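Local coordinates for protein tannase (Fusobacterium nucleatum subsp. nucleatum ATCC 25586, PDB 6YQ4) that probably hydrolyses the galloyl esters of gallotannins, as a magnesium-binding tannase of the alpha/beta-hydrolase superfamily, at residues 277-282 with 452-457; 209-214 with 422-427; 271-276 with 289-294. All coordinates share one frame; numbering follows the deposited sequence.

How the contacts relate
From the N terminus the chain first reaches 209-214, just after sheet strand 202-206; contact 2 closes a long loop by joining it to 422-427, shortly before the neighbouring strand 435-439. Inside that loop contact 3 is nested: the chain after helix 259-279 turns back so that 289-294 lies on 271-276. Contact 1 crosses both, since 277-282 pairs with 452-457, which follows the close of contact 2. Contact 2 thus joins the two ends of the excursion, contact 1 fastens it to helix 450-461, and contact 3 binds helix 259-279 to its following loop. I454 of contact 1 packs on M424 of contact 2, and N277 bonds to the backbone of L291 in contact 3.

Contact 1: 277-282 with 452-457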
ATOM      1  N   ASN A 277      -7.216  -9.696  19.453  1.00 29.60           N
ATOM      2  CA  ASN A 277      -8.107  -9.304  20.546  1.00 35.20           C
ATOM      3  C   ASN A 277      -7.662  -8.016  21.212  1.00 30.72           C
ATOM      4  O   ASN A 277      -8.480  -7.346  21.850  1.00 32.46           O
ATOM      5  CB  ASN A 277      -8.203 -10.399  21.594  1.00 31.24           C
ATOM      6  CG  ASN A 277      -8.764 -11.654  21.038  1.00 34.35           C
ATOM      7  OD1 ASN A 277      -9.434 -11.623  20.016  1.00 37.25           O
ATOM      8  ND2 ASN A 277      -8.476 -12.783  21.681  1.00 35.48           N
ATOM      9  N   SER A 278      -6.375  -7.677  21.117  1.00 31.89           N
ATOM     10  CA  SER A 278      -5.876  -6.475  21.776  1.00 30.25           C
ATOM     11  C   SER A 278      -6.380  -5.209  21.105  1.00 28.23           C
ATOM     12  O   SER A 278      -6.397  -4.155  21.740  1.00 29.54           O
ATOM     13  CB  SER A 278      -4.343  -6.457  21.783  1.00 33.14           C
ATOM     14  OG  SER A 278      -3.840  -6.209  20.461  1.00 31.59           O
ATOM     15  N   LEU A 279      -6.755  -5.294  19.830  1.00 32.51           N
ATOM     16  CA  LEU A 279      -7.204  -4.146  19.059  1.00 33.83           C
ATOM     17  C   LEU A 279      -8.641  -3.748  19.393  1.00 37.97           C
ATOM     18  O   LEU A 279      -9.000  -2.580  19.209  1.00 33.34           O
ATOM     19  CB  LEU A 279      -7.072  -4.455  17.553  1.00 41.25           C
ATOM     20  CG  LEU A 279      -5.742  -5.009  16.994  1.00 29.73           C
ATOM     21  CD1 LEU A 279      -5.848  -5.502  15.535  1.00 21.65           C
ATOM     22  CD2 LEU A 279      -4.673  -3.959  17.114  1.00 20.99           C
ATOM     23  N   LYS A 280      -9.455  -4.680  19.902  1.00 41.47           N
ATOM     24  CA  LYS A 280     -10.859  -4.418  20.252  1.00 33.93           C
ATOM     25  C   LYS A 280     -11.607  -3.824  19.061  1.00 29.07           C
ATOM     26  O   LYS A 280     -12.203  -2.744  19.126  1.00 24.91           O
ATOM     27  CB  LYS A 280     -10.960  -3.525  21.489  1.00 32.89           C
ATOM     28  CG  LYS A 280     -10.119  -4.074  22.616  1.00 43.44           C
ATOM     29  CD  LYS A 280     -10.463  -3.472  23.955  1.00 50.27           C
ATOM     30  CE  LYS A 280      -9.549  -4.036  25.031  1.00 56.87           C
ATOM     31  NZ  LYS A 280      -9.497  -5.530  24.991  1.00 57.09           N
ATOM     32  N   LEU A 281     -11.530  -4.545  17.949  1.00 26.63           N
ATOM     33  CA  LEU A 281     -12.220  -4.184  16.727  1.00 23.03           C
ATOM     34  C   LEU A 281     -13.669  -4.659  16.798  1.00 37.24           C
ATOM     35  O   LEU A 281     -13.961  -5.772  17.253  1.00 40.71           O
ATOM     36  CB  LEU A 281     -11.503  -4.815  15.530  1.00 28.93           C
ATOM     37  CG  LEU A 281     -10.074  -4.324  15.235  1.00 22.91           C
ATOM     38  CD1 LEU A 281      -9.595  -4.913  13.984  1.00 27.27           C
ATOM     39  CD2 LEU A 281     -10.026  -2.810  15.140  1.00 21.08           C
ATOM     40  N   THR A 282     -14.581  -3.802  16.367  1.00 35.17           N
ATOM     41  CA  THR A 282     -15.995  -4.127  16.308  1.00 39.58           C
ATOM     42  C   THR A 282     -16.467  -4.054  14.867  1.00 36.77           C
ATOM     43  O   THR A 282     -15.995  -3.220  14.086  1.00 34.11           O
ATOM     44  CB  THR A 282     -16.823  -3.164  17.145  1.00 40.40           C
ATOM     45  OG1 THR A 282     -16.584  -1.841  16.667  1.00 41.11           O
ATOM     46  CG2 THR A 282     -16.451  -3.253  18.627  1.00 33.69           C
ATOM     47  N   PRO A 452      -5.404  -6.135   5.530  1.00 24.90           N
ATOM     48  CA  PRO A 452      -6.219  -5.008   5.055  1.00 16.36           C
ATOM     49  C   PRO A 452      -7.588  -4.944   5.722  1.00 27.06           C
ATOM     50  O   PRO A 452      -8.079  -3.833   5.978  1.00 27.93           O
ATOM     51  CB  PRO A 452      -6.334  -5.242   3.531  1.00 21.68           C
ATOM     52  CG  PRO A 452      -6.027  -6.715   3.314  1.00 18.98           C
ATOM     53  CD  PRO A 452      -5.031  -7.048   4.422  1.00 18.01           C
ATOM     54  N   ALA A 453      -8.210  -6.093   6.023  1.00 23.26           N
ATOM     55  CA  ALA A 453      -9.468  -6.085   6.789  1.00 24.81           C
ATOM     56  C   ALA A 453      -9.306  -5.380   8.130  1.00 32.63           C
ATOM     57  O   ALA A 453     -10.163  -4.566   8.521  1.00 34.23           O
ATOM     58  CB  ALA A 453      -9.977  -7.511   7.038  1.00 18.14           C
ATOM     59  N   ILE A 454      -8.223  -5.694   8.863  1.00 17.64           N
ATOM     60  CA  ILE A 454      -7.969  -5.032  10.147  1.00 19.46           C
ATOM     61  C   ILE A 454      -7.772  -3.530   9.961  1.00 27.07           C
ATOM     62  O   ILE A 454      -8.242  -2.726  10.770  1.00 31.45           O
ATOM     63  CB  ILE A 454      -6.764  -5.672  10.850  1.00 23.01           C
ATOM     64  CG1 ILE A 454      -7.158  -6.993  11.511  1.00 18.37           C
ATOM     65  CG2 ILE A 454      -6.115  -4.695  11.837  1.00 18.12           C
ATOM     66  CD1 ILE A 454      -5.919  -7.801  11.890  1.00 19.88           C
ATOM     67  N   LEU A 455      -7.078  -3.115   8.896  1.00 28.20           N
ATOM     68  CA  LEU A 455      -6.971  -1.679   8.629  1.00 28.25           C
ATOM     69  C   LEU A 455      -8.353  -1.070   8.406  1.00 38.32           C
ATOM     70  O   LEU A 455      -8.701  -0.040   9.000  1.00 32.76           O
ATOM     71  CB  LEU A 455      -6.090  -1.438   7.415  1.00 20.88           C
ATOM     72  CG  LEU A 455      -5.897  -0.016   6.909  1.00 27.59           C
ATOM     73  CD1 LEU A 455      -4.996   0.741   7.844  1.00 27.75           C
ATOM     74  CD2 LEU A 455      -5.278  -0.074   5.523  1.00 27.10           C
ATOM     75  N   ALA A 456      -9.152  -1.712   7.551  1.00 33.81           N
ATOM     76  CA  ALA A 456     -10.499  -1.247   7.268  1.00 30.59           C
ATOM     77  C   ALA A 456     -11.349  -1.182   8.539  1.00 19.03           C
ATOM     78  O   ALA A 456     -12.107  -0.232   8.735  1.00 22.80           O
ATOM     79  CB  ALA A 456     -11.126  -2.153   6.200  1.00 24.49           C
ATOM     80  N   LEU A 457     -11.205  -2.150   9.444  1.00 25.20           N
ATOM     81  CA  LEU A 457     -12.033  -2.106  10.653  1.00 25.73           C
ATOM     82  C   LEU A 457     -11.633  -0.951  11.552  1.00 20.25           C
ATOM     83  O   LEU A 457     -12.490  -0.290  12.158  1.00 30.64           O
ATOM     84  CB  LEU A 457     -11.935  -3.413  11.431  1.00 32.69           C
ATOM     85  CG  LEU A 457     -12.631  -4.618  10.806  1.00 36.59           C
ATOM     86  CD1 LEU A 457     -11.987  -5.958  11.243  1.00 20.06           C
ATOM     87  CD2 LEU A 457     -14.079  -4.556  11.140  1.00 21.22           C
TER
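L281 meets L457 and I454 through one methyl. Its CD1 lies 3.8 Å from L457 CB and equally close to L457 CD1, and the same methyl rests 4.0 Å from I454 CG1. The CA-CB bond of L281 already points to helix 450-461; chi1 (-65°) sets CG anti to the carbonyl carbon, and CD1 makes the touch, a branched aliphatic end that suits this buried position. I454 and L457, three residues apart, lie on neighbouring turns of one helix face. L279 adds a second touch: its CD1 reaches I454 CG2 at 3.8 Å, the two side chains crossing at about a right angle. In I454, CG1 stands anti to the carbonyl carbon and touches L281, while CG2, anti to the backbone N, meets both leucines. Here the end of helix 259-279 and the chain leaving it pack against a helix that flanks the central sheet of an alpha/beta-hydrolase fold; A456 covers strand 465-469 from that same helix. K280, with positive phi (54°), breaks the helix between the two leucines, and its long charged chain suits the exposed side. Beyond it T282 O sits 3.8 Å from L457 CD2 and accepts a hydrogen bond from N461. F299 and Y302 of helix 298-316 also touch L457.

Contact 2: 209-214 with 422-427; sequences ITNLEN and NPMYYI
N211 and N422 bring the backbones closest, their CA atoms 5.4 Å apart, where N211 takes a left-handed conformation (phi 49°) just before helix 212-223 and N422 precedes a short 3-10 turn. The polar centre is the amide nitrogen of N422. Its ND2 donates to E213 OE2 at 3.0 Å, meeting the carboxylate from above its plane, and to N211 OD1 at 3.3 Å, a more bent bond (137°). N211 OD1 also takes N214 ND2 at 2.8 Å in a nearly straight bond, the two donors arriving from opposite faces of the amide. E213 meets Y425 tip to tip: the hydroxyl OH donates to the anti lone pair of OE2 at 2.6 Å, with ring and carboxylate nearly coplanar. Two donors on one oxygen would help to stabilise a negative charge there. E213 gets there with its chain bent at chi2 (-88°). In an alpha/beta-hydrolase fold, 209-214 follows the strand next to that of what is probably the nucleophile elbow, and I209 shares backbone bonds with S166, probably the nucleophile. N422 OD1 accepts from M424 N, an Asx turn at the start of the 3-10 turn, which helps orient the amide; P423 is well suited to such a turn. P423 CD packs 3.4 Å from T210 CG2, while M424 CG lies against N211 ND2, which is also hydrogen-bonded to Y275 OH.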
ATOM      1  N   ILE A 209       0.741  -3.605   1.720  1.00 18.83           N
ATOM      2  CA  ILE A 209       1.593  -4.465   2.534  1.00 20.91           C
ATOM      3  C   ILE A 209       1.991  -3.669   3.769  1.00 25.53           C
ATOM      4  O   ILE A 209       3.093  -3.102   3.803  1.00 30.86           O
ATOM      5  CB  ILE A 209       2.839  -4.956   1.748  1.00 23.07           C
ATOM      6  CG1 ILE A 209       2.457  -5.602   0.411  1.00 21.44           C
ATOM      7  CG2 ILE A 209       3.713  -5.915   2.557  1.00 25.09           C
ATOM      8  CD1 ILE A 209       1.525  -6.759   0.516  1.00 20.16           C
ATOM      9  N   THR A 210       1.095  -3.590   4.773  1.00 21.00           N
ATOM     10  CA  THR A 210       1.312  -2.873   6.045  1.00 21.72           C
ATOM     11  C   THR A 210       1.246  -3.787   7.255  1.00 22.79           C
ATOM     12  O   THR A 210       1.142  -5.016   7.139  1.00 21.23           O
ATOM     13  CB  THR A 210       0.275  -1.783   6.355  1.00 22.19           C
ATOM     14  OG1 THR A 210      -1.044  -2.164   5.909  1.00 24.67           O
ATOM     15  CG2 THR A 210       0.701  -0.437   5.910  1.00 23.39           C
ATOM     16  N   ASN A 211       1.216  -3.140   8.433  1.00 17.82           N
ATOM     17  CA  ASN A 211       1.189  -3.835   9.717  1.00 20.49           C
ATOM     18  C   ASN A 211       2.278  -4.908   9.777  1.00 20.07           C
ATOM     19  O   ASN A 211       2.037  -6.031  10.242  1.00 18.44           O
ATOM     20  CB  ASN A 211      -0.180  -4.439   9.946  1.00 18.27           C
ATOM     21  CG  ASN A 211      -0.552  -4.530  11.400  1.00 21.73           C
ATOM     22  OD1 ASN A 211       0.300  -4.394  12.276  1.00 18.97           O
ATOM     23  ND2 ASN A 211      -1.863  -4.731  11.671  1.00 23.76           N
ATOM     24  N   LEU A 212       3.489  -4.549   9.308  1.00 24.02           N
ATOM     25  CA  LEU A 212       4.506  -5.557   8.981  1.00 18.62           C
ATOM     26  C   LEU A 212       4.834  -6.452  10.172  1.00 20.80           C
ATOM     27  O   LEU A 212       4.885  -7.680  10.042  1.00 28.94           O
ATOM     28  CB  LEU A 212       5.773  -4.883   8.457  1.00 22.33           C
ATOM     29  CG  LEU A 212       5.484  -4.261   7.101  1.00 22.19           C
ATOM     30  CD1 LEU A 212       6.686  -3.521   6.583  1.00 26.27           C
ATOM     31  CD2 LEU A 212       5.025  -5.344   6.159  1.00 17.71           C
ATOM     32  N   GLU A 213       5.038  -5.862  11.347  1.00 28.44           N
ATOM     33  CA  GLU A 213       5.367  -6.666  12.518  1.00 23.25           C
ATOM     34  C   GLU A 213       4.231  -7.600  12.950  1.00 29.06           C
ATOM     35  O   GLU A 213       4.498  -8.549  13.697  1.00 21.52           O
ATOM     36  CB  GLU A 213       5.777  -5.744  13.684  1.00 26.36           C
ATOM     37  CG  GLU A 213       4.675  -4.846  14.247  1.00 21.26           C
ATOM     38  CD  GLU A 213       4.571  -3.531  13.505  1.00 33.82           C
ATOM     39  OE1 GLU A 213       4.962  -3.526  12.315  1.00 22.19           O
ATOM     40  OE2 GLU A 213       4.081  -2.518  14.087  1.00 29.22           O
ATOM     41  N   ASN A 214       2.978  -7.383  12.509  1.00 23.96           N
ATOM     42  CA  ASN A 214       1.917  -8.353  12.803  1.00 28.09           C
ATOM     43  C   ASN A 214       1.513  -9.201  11.603  1.00 29.03           C
ATOM     44  O   ASN A 214       0.639 -10.067  11.741  1.00 32.00           O
ATOM     45  CB  ASN A 214       0.666  -7.669  13.375  1.00 20.13           C
ATOM     46  CG  ASN A 214       0.937  -6.978  14.699  1.00 27.36           C
ATOM     47  OD1 ASN A 214       1.230  -7.634  15.698  1.00 30.47           O
ATOM     48  ND2 ASN A 214       0.856  -5.644  14.711  1.00 20.61           N
ATOM     49  N   ASN A 422       3.777   2.094  10.312  1.00 27.92           N
ATOM     50  CA  ASN A 422       2.538   1.345  10.538  1.00 24.76           C
ATOM     51  C   ASN A 422       1.333   2.248  10.779  1.00 24.17           C
ATOM     52  O   ASN A 422       1.217   2.847  11.864  1.00 27.06           O
ATOM     53  CB  ASN A 422       2.703   0.387  11.711  1.00 22.89           C
ATOM     54  CG  ASN A 422       1.518  -0.558  11.841  1.00 27.68           C
ATOM     55  OD1 ASN A 422       0.580  -0.503  11.041  1.00 26.77           O
ATOM     56  ND2 ASN A 422       1.561  -1.435  12.832  1.00 28.89           N
ATOM     57  N   PRO A 423       0.408   2.364   9.825  1.00 28.86           N
ATOM     58  CA  PRO A 423      -0.767   3.226  10.033  1.00 24.31           C
ATOM     59  C   PRO A 423      -1.573   2.882  11.279  1.00 21.21           C
ATOM     60  O   PRO A 423      -2.251   3.770  11.815  1.00 26.92           O
ATOM     61  CB  PRO A 423      -1.610   2.996   8.769  1.00 27.88           C
ATOM     62  CG  PRO A 423      -0.778   2.418   7.815  1.00 17.30           C
ATOM     63  CD  PRO A 423       0.375   1.713   8.513  1.00 34.22           C
ATOM     64  N   MET A 424      -1.496   1.640  11.768  1.00 20.33           N
ATOM     65  CA  MET A 424      -2.277   1.244  12.945  1.00 32.13           C
ATOM     66  C   MET A 424      -2.025   2.150  14.147  1.00 34.66           C
ATOM     67  O   MET A 424      -2.961   2.479  14.884  1.00 34.52           O
ATOM     68  CB  MET A 424      -1.983  -0.203  13.315  1.00 19.84           C
ATOM     69  CG  MET A 424      -2.421  -1.191  12.256  1.00 28.79           C
ATOM     70  SD  MET A 424      -4.182  -1.089  11.884  1.00 32.90           S
ATOM     71  CE  MET A 424      -4.811  -1.762  13.404  1.00 33.91           C
ATOM     72  N   TYR A 425      -0.780   2.564  14.377  1.00 30.96           N
ATOM     73  CA  TYR A 425      -0.520   3.379  15.560  1.00 30.81           C
ATOM     74  C   TYR A 425      -0.953   4.828  15.393  1.00 25.71           C
ATOM     75  O   TYR A 425      -0.776   5.618  16.322  1.00 27.83           O
ATOM     76  CB  TYR A 425       0.966   3.344  15.938  1.00 34.66           C
ATOM     77  CG  TYR A 425       1.533   1.963  16.080  1.00 33.59           C
ATOM     78  CD1 TYR A 425       1.198   1.160  17.161  1.00 35.65           C
ATOM     79  CD2 TYR A 425       2.400   1.452  15.121  1.00 35.24           C
ATOM     80  CE1 TYR A 425       1.723  -0.123  17.294  1.00 40.04           C
ATOM     81  CE2 TYR A 425       2.920   0.177  15.233  1.00 34.15           C
ATOM     82  CZ  TYR A 425       2.578  -0.605  16.320  1.00 37.78           C
ATOM     83  OH  TYR A 425       3.101  -1.868  16.424  1.00 36.17           O
ATOM     84  N   TYR A 426      -1.499   5.207  14.244  1.00 27.01           N
ATOM     85  CA  TYR A 426      -1.839   6.601  13.998  1.00 31.38           C
ATOM     86  C   TYR A 426      -3.325   6.842  13.758  1.00 30.77           C
ATOM     87  O   TYR A 426      -3.756   7.994  13.788  1.00 36.60           O
ATOM     88  CB  TYR A 426      -1.040   7.144  12.793  1.00 31.79           C
ATOM     89  CG  TYR A 426       0.469   7.213  13.007  1.00 31.25           C
ATOM     90  CD1 TYR A 426       1.066   8.320  13.609  1.00 22.81           C
ATOM     91  CD2 TYR A 426       1.290   6.166  12.608  1.00 29.80           C
ATOM     92  CE1 TYR A 426       2.435   8.387  13.799  1.00 23.92           C
ATOM     93  CE2 TYR A 426       2.658   6.220  12.803  1.00 36.37           C
ATOM     94  CZ  TYR A 426       3.225   7.322  13.399  1.00 37.07           C
ATOM     95  OH  TYR A 426       4.587   7.344  13.561  1.00 43.40           O
ATOM     96  N   ILE A 427      -4.108   5.808  13.520  1.00 26.52           N
ATOM     97  CA  ILE A 427      -5.506   5.974  13.162  1.00 25.61           C
ATOM     98  C   ILE A 427      -6.315   6.176  14.431  1.00 30.84           C
ATOM     99  O   ILE A 427      -6.277   5.341  15.336  1.00 33.87           O
ATOM    100  CB  ILE A 427      -6.011   4.757  12.379  1.00 28.50           C
ATOM    101  CG1 ILE A 427      -5.313   4.663  11.018  1.00 20.05           C
ATOM    102  CG2 ILE A 427      -7.525   4.836  12.205  1.00 32.70           C
ATOM    103  CD1 ILE A 427      -5.484   3.337  10.343  1.00 21.37           C
TER

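Contact 3: 271-276 with 289-294; sequences LFPIYL and LTLDKS
P273 and L291 draw the backbones together, with CA atoms 5.2 Å apart; farther on L276 faces T290, so the extended chain 289-292 runs back along one side of helix 259-279. The helix is kinked here, the N of P273 and of I274 lacking the bond to the preceding turn. Proline fits this point because it has no N-H to give, and its ring serves as an apolar surface. P273 CB lies 3.8 Å from L291 CB, the side chains crossing at about a right angle, and its CG approaches D292 O at 3.5 Å. L291 is the main insert from the loop: its CA-CB bond points at the helix, chi1 (-68°) puts CG anti to the carbonyl carbon, and CD1 reaches within 3.6 Å of F272 CD2, an oblique approach to the ring. L276 has CG anti to the backbone N (chi1 -178°), and its CD2 touches L289 O at 3.5 Å, T290 CA, and L291 CD1. Its CB lies over one face of the F272 ring, toward the rim. The polar backbone is served by a water that donates to L276 O at 2.7 Å and to L289 O at 2.8 Å, linking two carbonyls that cannot bond to each other. The CA-CB bonds of D292 and K293 point away from the helix, and both residues are exposed, as suits charged side chains. F272 also meets the ring of W221 in helix 212-223, and F299 of helix 298-316 touches both F272 and L276. The contact thus joins helix 259-279 to the connection leading into helix 298-316, within the long, partly helical insertion between neighbouring sheet strands 202-206 and 435-439, the place where many alpha/beta-hydrolases carry a lid or cap, consistent with such a region here.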
ATOM      1  N   LEU A 271      -0.071 -17.065  17.967  1.00 37.74           N
ATOM      2  CA  LEU A 271       0.174 -15.696  18.422  1.00 35.65           C
ATOM      3  C   LEU A 271      -0.813 -14.659  17.878  1.00 33.90           C
ATOM      4  O   LEU A 271      -0.891 -13.554  18.428  1.00 33.94           O
ATOM      5  CB  LEU A 271       1.589 -15.269  18.032  1.00 39.17           C
ATOM      6  CG  LEU A 271       2.711 -15.553  19.042  1.00 44.64           C
ATOM      7  CD1 LEU A 271       2.742 -17.005  19.476  1.00 46.72           C
ATOM      8  CD2 LEU A 271       4.032 -15.160  18.450  1.00 41.33           C
ATOM      9  N   PHE A 272      -1.551 -14.961  16.817  1.00 24.20           N
ATOM     10  CA  PHE A 272      -2.439 -13.959  16.234  1.00 28.09           C
ATOM     11  C   PHE A 272      -3.650 -13.601  17.116  1.00 31.33           C
ATOM     12  O   PHE A 272      -3.985 -12.414  17.223  1.00 32.32           O
ATOM     13  CB  PHE A 272      -2.912 -14.431  14.860  1.00 25.93           C
ATOM     14  CG  PHE A 272      -3.707 -13.400  14.098  1.00 24.69           C
ATOM     15  CD1 PHE A 272      -3.131 -12.180  13.734  1.00 19.56           C
ATOM     16  CD2 PHE A 272      -5.039 -13.652  13.745  1.00 21.36           C
ATOM     17  CE1 PHE A 272      -3.874 -11.228  13.019  1.00 18.79           C
ATOM     18  CE2 PHE A 272      -5.777 -12.711  13.027  1.00 20.44           C
ATOM     19  CZ  PHE A 272      -5.192 -11.498  12.666  1.00 19.24           C
ATOM     20  N   PRO A 273      -4.328 -14.566  17.764  1.00 26.03           N
ATOM     21  CA  PRO A 273      -5.468 -14.191  18.621  1.00 31.82           C
ATOM     22  C   PRO A 273      -5.116 -13.230  19.743  1.00 35.43           C
ATOM     23  O   PRO A 273      -5.933 -12.364  20.080  1.00 37.04           O
ATOM     24  CB  PRO A 273      -5.955 -15.544  19.164  1.00 33.03           C
ATOM     25  CG  PRO A 273      -5.561 -16.527  18.108  1.00 28.70           C
ATOM     26  CD  PRO A 273      -4.203 -16.037  17.666  1.00 28.97           C
ATOM     27  N   ILE A 274      -3.935 -13.366  20.351  1.00 35.73           N
ATOM     28  CA  ILE A 274      -3.541 -12.416  21.384  1.00 35.67           C
ATOM     29  C   ILE A 274      -3.463 -11.018  20.792  1.00 32.43           C
ATOM     30  O   ILE A 274      -3.840 -10.029  21.436  1.00 35.56           O
ATOM     31  CB  ILE A 274      -2.204 -12.822  22.035  1.00 43.20           C
ATOM     32  CG1 ILE A 274      -2.032 -14.357  22.076  1.00 47.73           C
ATOM     33  CG2 ILE A 274      -2.107 -12.204  23.421  1.00 35.43           C
ATOM     34  CD1 ILE A 274      -0.648 -14.865  22.571  1.00 39.33           C
ATOM     35  N   TYR A 275      -3.004 -10.910  19.546  1.00 27.13           N
ATOM     36  CA  TYR A 275      -2.852  -9.584  18.964  1.00 27.96           C
ATOM     37  C   TYR A 275      -4.194  -9.035  18.503  1.00 29.24           C
ATOM     38  O   TYR A 275      -4.562  -7.908  18.846  1.00 24.04           O
ATOM     39  CB  TYR A 275      -1.861  -9.594  17.807  1.00 22.74           C
ATOM     40  CG  TYR A 275      -1.970  -8.330  16.959  1.00 31.48           C
ATOM     41  CD1 TYR A 275      -1.615  -7.073  17.480  1.00 27.58           C
ATOM     42  CD2 TYR A 275      -2.462  -8.384  15.648  1.00 23.52           C
ATOM     43  CE1 TYR A 275      -1.717  -5.918  16.708  1.00 20.39           C
ATOM     44  CE2 TYR A 275      -2.581  -7.242  14.874  1.00 18.73           C
ATOM     45  CZ  TYR A 275      -2.207  -6.016  15.398  1.00 29.14           C
ATOM     46  OH  TYR A 275      -2.357  -4.897  14.612  1.00 22.31           O
ATOM     47  N   LEU A 276      -4.939  -9.824  17.733  1.00 28.92           N
ATOM     48  CA  LEU A 276      -6.218  -9.355  17.228  1.00 26.77           C
ATOM     49  C   LEU A 276      -7.153  -8.927  18.357  1.00 31.34           C
ATOM     50  O   LEU A 276      -7.794  -7.875  18.262  1.00 35.59           O
ATOM     51  CB  LEU A 276      -6.873 -10.429  16.372  1.00 30.92           C
ATOM     52  CG  LEU A 276      -8.184  -9.869  15.817  1.00 34.32           C
ATOM     53  CD1 LEU A 276      -8.119  -9.842  14.295  1.00 35.27           C
ATOM     54  CD2 LEU A 276      -9.412 -10.645  16.335  1.00 30.02           C
ATOM     55  N   LEU A 289     -14.975  -8.267  17.398  1.00 28.41           N
ATOM     56  CA  LEU A 289     -14.382  -9.290  16.563  1.00 26.26           C
ATOM     57  C   LEU A 289     -13.215  -9.873  17.353  1.00 31.02           C
ATOM     58  O   LEU A 289     -12.261  -9.164  17.677  1.00 38.16           O
ATOM     59  CB  LEU A 289     -13.962  -8.678  15.225  1.00 27.67           C
ATOM     60  CG  LEU A 289     -15.166  -8.115  14.440  1.00 24.10           C
ATOM     61  CD1 LEU A 289     -14.745  -7.335  13.242  1.00 23.74           C
ATOM     62  CD2 LEU A 289     -16.123  -9.215  13.997  1.00 26.43           C
ATOM     63  N   THR A 290     -13.319 -11.146  17.721  1.00 27.09           N
ATOM     64  CA  THR A 290     -12.317 -11.801  18.544  1.00 32.43           C
ATOM     65  C   THR A 290     -11.975 -13.181  17.979  1.00 34.87           C
ATOM     66  O   THR A 290     -12.597 -13.673  17.026  1.00 30.55           O
ATOM     67  CB  THR A 290     -12.798 -11.935  19.989  1.00 37.15           C
ATOM     68  OG1 THR A 290     -13.931 -12.816  20.026  1.00 33.80           O
ATOM     69  CG2 THR A 290     -13.170 -10.566  20.552  1.00 34.02           C
ATOM     70  N   LEU A 291     -10.979 -13.808  18.603  1.00 30.47           N
ATOM     71  CA  LEU A 291     -10.575 -15.169  18.298  1.00 26.27           C
ATOM     72  C   LEU A 291     -10.298 -15.898  19.603  1.00 35.24           C
ATOM     73  O   LEU A 291      -9.686 -15.326  20.514  1.00 32.93           O
ATOM     74  CB  LEU A 291      -9.327 -15.196  17.396  1.00 24.67           C
ATOM     75  CG  LEU A 291      -9.528 -14.685  15.967  1.00 23.58           C
ATOM     76  CD1 LEU A 291      -8.194 -14.353  15.263  1.00 24.33           C
ATOM     77  CD2 LEU A 291     -10.361 -15.679  15.158  1.00 24.17           C
ATOM     78  N   ASP A 292     -10.792 -17.144  19.685  1.00 39.61           N
ATOM     79  CA  ASP A 292     -10.415 -18.133  20.694  1.00 50.34           C
ATOM     80  C   ASP A 292      -8.946 -18.541  20.548  1.00 52.49           C
ATOM     81  O   ASP A 292      -8.265 -18.212  19.571  1.00 42.86           O
ATOM     82  CB  ASP A 292     -11.234 -19.426  20.560  1.00 62.55           C
ATOM     83  CG  ASP A 292     -12.739 -19.210  20.625  1.00 81.78           C
ATOM     84  OD1 ASP A 292     -13.201 -18.222  21.245  1.00 90.04           O
ATOM     85  OD2 ASP A 292     -13.467 -20.067  20.068  1.00 85.30           O
ATOM     86  N   LYS A 293      -8.483 -19.339  21.519  1.00 55.61           N
ATOM     87  CA  LYS A 293      -7.113 -19.845  21.483  1.00 52.27           C
ATOM     88  C   LYS A 293      -6.915 -20.857  20.360  1.00 45.41           C
ATOM     89  O   LYS A 293      -5.803 -20.987  19.839  1.00 39.47           O
ATOM     90  CB  LYS A 293      -6.737 -20.462  22.835  1.00 52.68           C
ATOM     91  CG  LYS A 293      -6.542 -19.434  23.937  1.00 59.40           C
ATOM     92  CD  LYS A 293      -5.227 -19.636  24.690  1.00 64.60           C
ATOM     93  CE  LYS A 293      -5.113 -18.670  25.875  1.00 63.97           C
ATOM     94  NZ  LYS A 293      -4.752 -19.370  27.145  1.00 62.52           N
ATOM     95  N   SER A 294      -7.979 -21.573  19.982  1.00 44.37           N
ATOM     96  CA  SER A 294      -7.995 -22.447  18.814  1.00 37.17           C
ATOM     97  C   SER A 294      -7.994 -21.686  17.491  1.00 32.50           C
ATOM     98  O   SER A 294      -7.896 -22.323  16.436  1.00 39.56           O
ATOM     99  CB  SER A 294      -9.223 -23.357  18.871  1.00 40.38           C
ATOM    100  OG  SER A 294     -10.404 -22.638  18.534  1.00 46.83           O
TER
HETATM  101  O   HOH W   1     -10.350  -7.136  18.145  1.00 22.21           O